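Local structure of endonuclease IV (Thermus thermophilus, 3AAM) at residues 203-211 against 220-231. The protein cleaves phosphodiester bonds at apurinic or apyrimidinic sites in DNA as a metal-dependent TIM-barrel endonuclease of base excision repair. Numbering follows the deposited sequence.
Sequences VHLNDSVGG and AHLLQGKIGEGL
Asp207 and Ala220 form an antiparallel hydrogen-bonded pair at the end of barrel strand 202-208, where the TIM barrel of this AP endonuclease gives way to the loops around its metal site. Asp207 N donates to Ala220 O, and Ala220 N returns a bond to Asp207 O. Past this bridge, 220-231 makes a type II turn from His221 to Gln224 and comes back alongside 203-211, where Lys226 N meets Ser208 O at 2.8 Å in a nearly straight bond (163°).

The loop illustrates how one buried carboxylate can organise a run of backbone amides. With CG of Asp207 anti to the backbone N (chi1 -161°), the carboxylate reaches the backbone N-H groups of 225-228. Asp207 OD1 takes Ile227 N on its syn lone pair at 2.8 Å, while Ser208 N approaches from the anti side. OD2 receives Gly228 N, 29° out of the carboxylate plane, and a weak bond from Gly225 N. A water adds a further bond to OD2 and, by accepting from Leu223 N and donating to Gly228 O, ties the turn to the same group. Gly225 lies so close that a beta carbon there would collide with OD1. Replacing Asp207 by an alanine would probably leave the amides of Ser208, Ile227 and Gly228 without this acceptor, and 225-228 less firmly held in this path.

Leu205 and Leu231 meet through apolar contacts next to the bridge: their side chains run alongside in opposing senses, Leu205 CD1 lying 3.9 Å from Leu231 CD2. Neighbouring Asn206 points its CB away from this loop, its side chain near the manganese ligand His219. Leu231 CD1 rests 3.7 Å from Asp207 CA.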
loop_
_atom_site.group_PDB
_atom_site.type_symbol
_atom_site.label_atom_id
_atom_site.label_comp_id
_atom_site.label_asym_id
_atom_site.label_seq_id
_atom_site.Cartn_x
_atom_site.Cartn_y
_atom_site.Cartn_z
ATOM N N VAL A 203 0.816 -3.240 -5.436
ATOM C CA VAL A 203 -0.326 -2.592 -6.052
ATOM C C VAL A 203 -1.517 -2.657 -5.102
ATOM O O VAL A 203 -1.841 -3.729 -4.582
ATOM C CB VAL A 203 -0.745 -3.301 -7.369
ATOM C CG1 VAL A 203 -2.028 -2.665 -7.911
ATOM C CG2 VAL A 203 0.374 -3.218 -8.402
ATOM N N HIS A 204 -2.138 -1.512 -4.836
ATOM C CA HIS A 204 -3.348 -1.498 -4.016
ATOM C C HIS A 204 -4.430 -1.576 -5.090
ATOM O O HIS A 204 -4.790 -0.567 -5.707
ATOM C CB HIS A 204 -3.475 -0.198 -3.210
ATOM C CG HIS A 204 -2.613 -0.154 -1.986
ATOM N ND1 HIS A 204 -2.189 -1.287 -1.323
ATOM C CD2 HIS A 204 -2.132 0.896 -1.277
ATOM C CE1 HIS A 204 -1.484 -0.936 -0.261
ATOM N NE2 HIS A 204 -1.436 0.383 -0.210
ATOM N N LEU A 205 -4.911 -2.795 -5.326
ATOM C CA LEU A 205 -5.898 -3.081 -6.359
ATOM C C LEU A 205 -7.325 -2.791 -5.916
ATOM O O LEU A 205 -8.179 -3.675 -5.883
ATOM C CB LEU A 205 -5.766 -4.547 -6.792
ATOM C CG LEU A 205 -6.347 -4.934 -8.154
ATOM C CD1 LEU A 205 -5.504 -4.319 -9.272
ATOM C CD2 LEU A 205 -6.364 -6.447 -8.283
ATOM N N ASN A 206 -7.566 -1.533 -5.577
ATOM C CA ASN A 206 -8.875 -1.079 -5.132
ATOM C C ASN A 206 -9.782 -0.688 -6.293
ATOM O O ASN A 206 -9.329 -0.059 -7.247
ATOM C CB ASN A 206 -8.711 0.147 -4.228
ATOM C CG ASN A 206 -7.963 -0.165 -2.954
ATOM O OD1 ASN A 206 -7.037 0.553 -2.565
ATOM N ND2 ASN A 206 -8.362 -1.233 -2.291
ATOM N N ASP A 207 -11.055 -1.067 -6.228
ATOM C CA ASP A 207 -11.963 -0.630 -7.273
ATOM C C ASP A 207 -12.392 0.744 -6.761
ATOM O O ASP A 207 -12.046 1.122 -5.639
ATOM C CB ASP A 207 -13.170 -1.554 -7.436
ATOM C CG ASP A 207 -13.850 -1.379 -8.790
ATOM O OD1 ASP A 207 -13.817 -0.249 -9.332
ATOM O OD2 ASP A 207 -14.426 -2.360 -9.313
ATOM N N SER A 208 -13.149 1.480 -7.560
ATOM C CA SER A 208 -13.541 2.833 -7.192
ATOM C C SER A 208 -15.032 3.133 -7.234
ATOM O O SER A 208 -15.727 2.739 -8.166
ATOM C CB SER A 208 -12.802 3.808 -8.117
ATOM O OG SER A 208 -13.243 5.145 -7.975
ATOM N N VAL A 209 -15.513 3.836 -6.211
ATOM C CA VAL A 209 -16.912 4.238 -6.155
ATOM C C VAL A 209 -17.025 5.483 -7.031
ATOM O O VAL A 209 -18.017 5.674 -7.738
ATOM C CB VAL A 209 -17.346 4.588 -4.708
ATOM C CG1 VAL A 209 -18.734 5.229 -4.716
ATOM C CG2 VAL A 209 -17.361 3.336 -3.852
ATOM N N GLY A 210 -15.991 6.319 -6.989
ATOM C CA GLY A 210 -15.979 7.535 -7.782
ATOM C C GLY A 210 -15.687 7.282 -9.248
ATOM O O GLY A 210 -15.079 6.272 -9.609
ATOM N N GLY A 211 -16.119 8.207 -10.098
ATOM C CA GLY A 211 -15.902 8.063 -11.524
ATOM C C GLY A 211 -14.556 8.574 -12.002
ATOM O O GLY A 211 -13.782 9.143 -11.229
ATOM N N ALA A 220 -13.770 0.333 -3.413
ATOM C CA ALA A 220 -14.877 -0.595 -3.588
ATOM C C ALA A 220 -14.296 -1.993 -3.777
ATOM O O ALA A 220 -13.180 -2.144 -4.283
ATOM C CB ALA A 220 -15.708 -0.211 -4.808
ATOM N N HIS A 221 -15.050 -3.004 -3.353
ATOM C CA HIS A 221 -14.630 -4.398 -3.487
ATOM C C HIS A 221 -14.455 -4.737 -4.965
ATOM O O HIS A 221 -14.930 -4.010 -5.842
ATOM C CB HIS A 221 -15.688 -5.339 -2.900
ATOM C CG HIS A 221 -15.937 -5.147 -1.437
ATOM N ND1 HIS A 221 -14.945 -5.273 -0.488
ATOM C CD2 HIS A 221 -17.072 -4.859 -0.757
ATOM C CE1 HIS A 221 -15.458 -5.073 0.713
ATOM N NE2 HIS A 221 -16.748 -4.819 0.578
ATOM N N LEU A 222 -13.777 -5.845 -5.241
ATOM C CA LEU A 222 -13.573 -6.267 -6.620
ATOM C C LEU A 222 -14.925 -6.471 -7.299
ATOM O O LEU A 222 -15.850 -7.032 -6.709
ATOM C CB LEU A 222 -12.754 -7.558 -6.657
ATOM C CG LEU A 222 -11.384 -7.448 -5.979
ATOM C CD1 LEU A 222 -10.690 -8.798 -6.021
ATOM C CD2 LEU A 222 -10.540 -6.384 -6.666
ATOM N N LEU A 223 -15.026 -5.991 -8.534
ATOM C CA LEU A 223 -16.244 -6.073 -9.345
ATOM C C LEU A 223 -17.413 -5.240 -8.822
ATOM O O LEU A 223 -18.494 -5.264 -9.408
ATOM C CB LEU A 223 -16.697 -7.531 -9.507
ATOM C CG LEU A 223 -15.751 -8.473 -10.263
ATOM C CD1 LEU A 223 -16.452 -9.808 -10.515
ATOM C CD2 LEU A 223 -15.337 -7.844 -11.583
ATOM N N GLN A 224 -17.204 -4.492 -7.741
ATOM C CA GLN A 224 -18.280 -3.681 -7.178
ATOM C C GLN A 224 -18.133 -2.179 -7.412
ATOM O O GLN A 224 -18.941 -1.385 -6.923
ATOM C CB GLN A 224 -18.416 -3.956 -5.679
ATOM C CG GLN A 224 -18.913 -5.358 -5.362
ATOM C CD GLN A 224 -19.166 -5.563 -3.884
ATOM O OE1 GLN A 224 -19.372 -4.601 -3.142
ATOM N NE2 GLN A 224 -19.175 -6.819 -3.450
ATOM N N GLY A 225 -17.112 -1.797 -8.171
ATOM C CA GLY A 225 -16.881 -0.393 -8.454
ATOM C C GLY A 225 -17.004 -0.041 -9.923
ATOM O O GLY A 225 -17.535 -0.815 -10.716
ATOM N N LYS A 226 -16.491 1.129 -10.290
ATOM C CA LYS A 226 -16.563 1.607 -11.665
ATOM C C LYS A 226 -15.461 1.083 -12.578
ATOM O O LYS A 226 -15.539 1.241 -13.797
ATOM C CB LYS A 226 -16.554 3.139 -11.683
ATOM C CG LYS A 226 -17.643 3.772 -10.827
ATOM C CD LYS A 226 -19.024 3.286 -11.232
ATOM C CE LYS A 226 -20.105 3.872 -10.329
ATOM N NZ LYS A 226 -21.438 3.254 -10.592
ATOM N N ILE A 227 -14.433 0.467 -12.006
ATOM C CA ILE A 227 -13.352 -0.065 -12.824
ATOM C C ILE A 227 -13.703 -1.477 -13.280
ATOM O O ILE A 227 -13.407 -1.865 -14.410
ATOM C CB ILE A 227 -12.019 -0.072 -12.051
ATOM C CG1 ILE A 227 -11.708 1.349 -11.573
ATOM C CG2 ILE A 227 -10.896 -0.583 -12.962
ATOM C CD1 ILE A 227 -10.494 1.460 -10.666
ATOM N N GLY A 228 -14.340 -2.237 -12.395
ATOM C CA GLY A 228 -14.755 -3.589 -12.729
ATOM C C GLY A 228 -13.664 -4.518 -13.226
ATOM O O GLY A 228 -12.609 -4.645 -12.605
ATOM N N GLU A 229 -13.919 -5.175 -14.355
ATOM C CA GLU A 229 -12.955 -6.109 -14.918
ATOM C C GLU A 229 -11.653 -5.445 -15.344
ATOM O O GLU A 229 -10.690 -6.126 -15.697
ATOM C CB GLU A 229 -13.582 -6.871 -16.090
ATOM C CG GLU A 229 -14.747 -7.764 -15.677
ATOM C CD GLU A 229 -14.326 -8.943 -14.811
ATOM O OE1 GLU A 229 -13.179 -8.959 -14.319
ATOM O OE2 GLU A 229 -15.154 -9.858 -14.612
ATOM N N GLY A 230 -11.619 -4.116 -15.309
ATOM C CA GLY A 230 -10.397 -3.421 -15.661
ATOM C C GLY A 230 -9.301 -3.848 -14.698
ATOM O O GLY A 230 -8.128 -3.932 -15.066
ATOM N N LEU A 231 -9.687 -4.123 -13.454
ATOM C CA LEU A 231 -8.724 -4.555 -12.446
ATOM C C LEU A 231 -8.188 -5.945 -12.754
ATOM O O LEU A 231 -7.078 -6.292 -12.352
ATOM C CB LEU A 231 -9.352 -4.542 -11.048
ATOM C CG LEU A 231 -9.722 -3.165 -10.498
ATOM C CD1 LEU A 231 -10.189 -3.314 -9.062
ATOM C CD2 LEU A 231 -8.516 -2.231 -10.568
HETATM O O HOH W 1 -13.188 -4.651 -9.919
#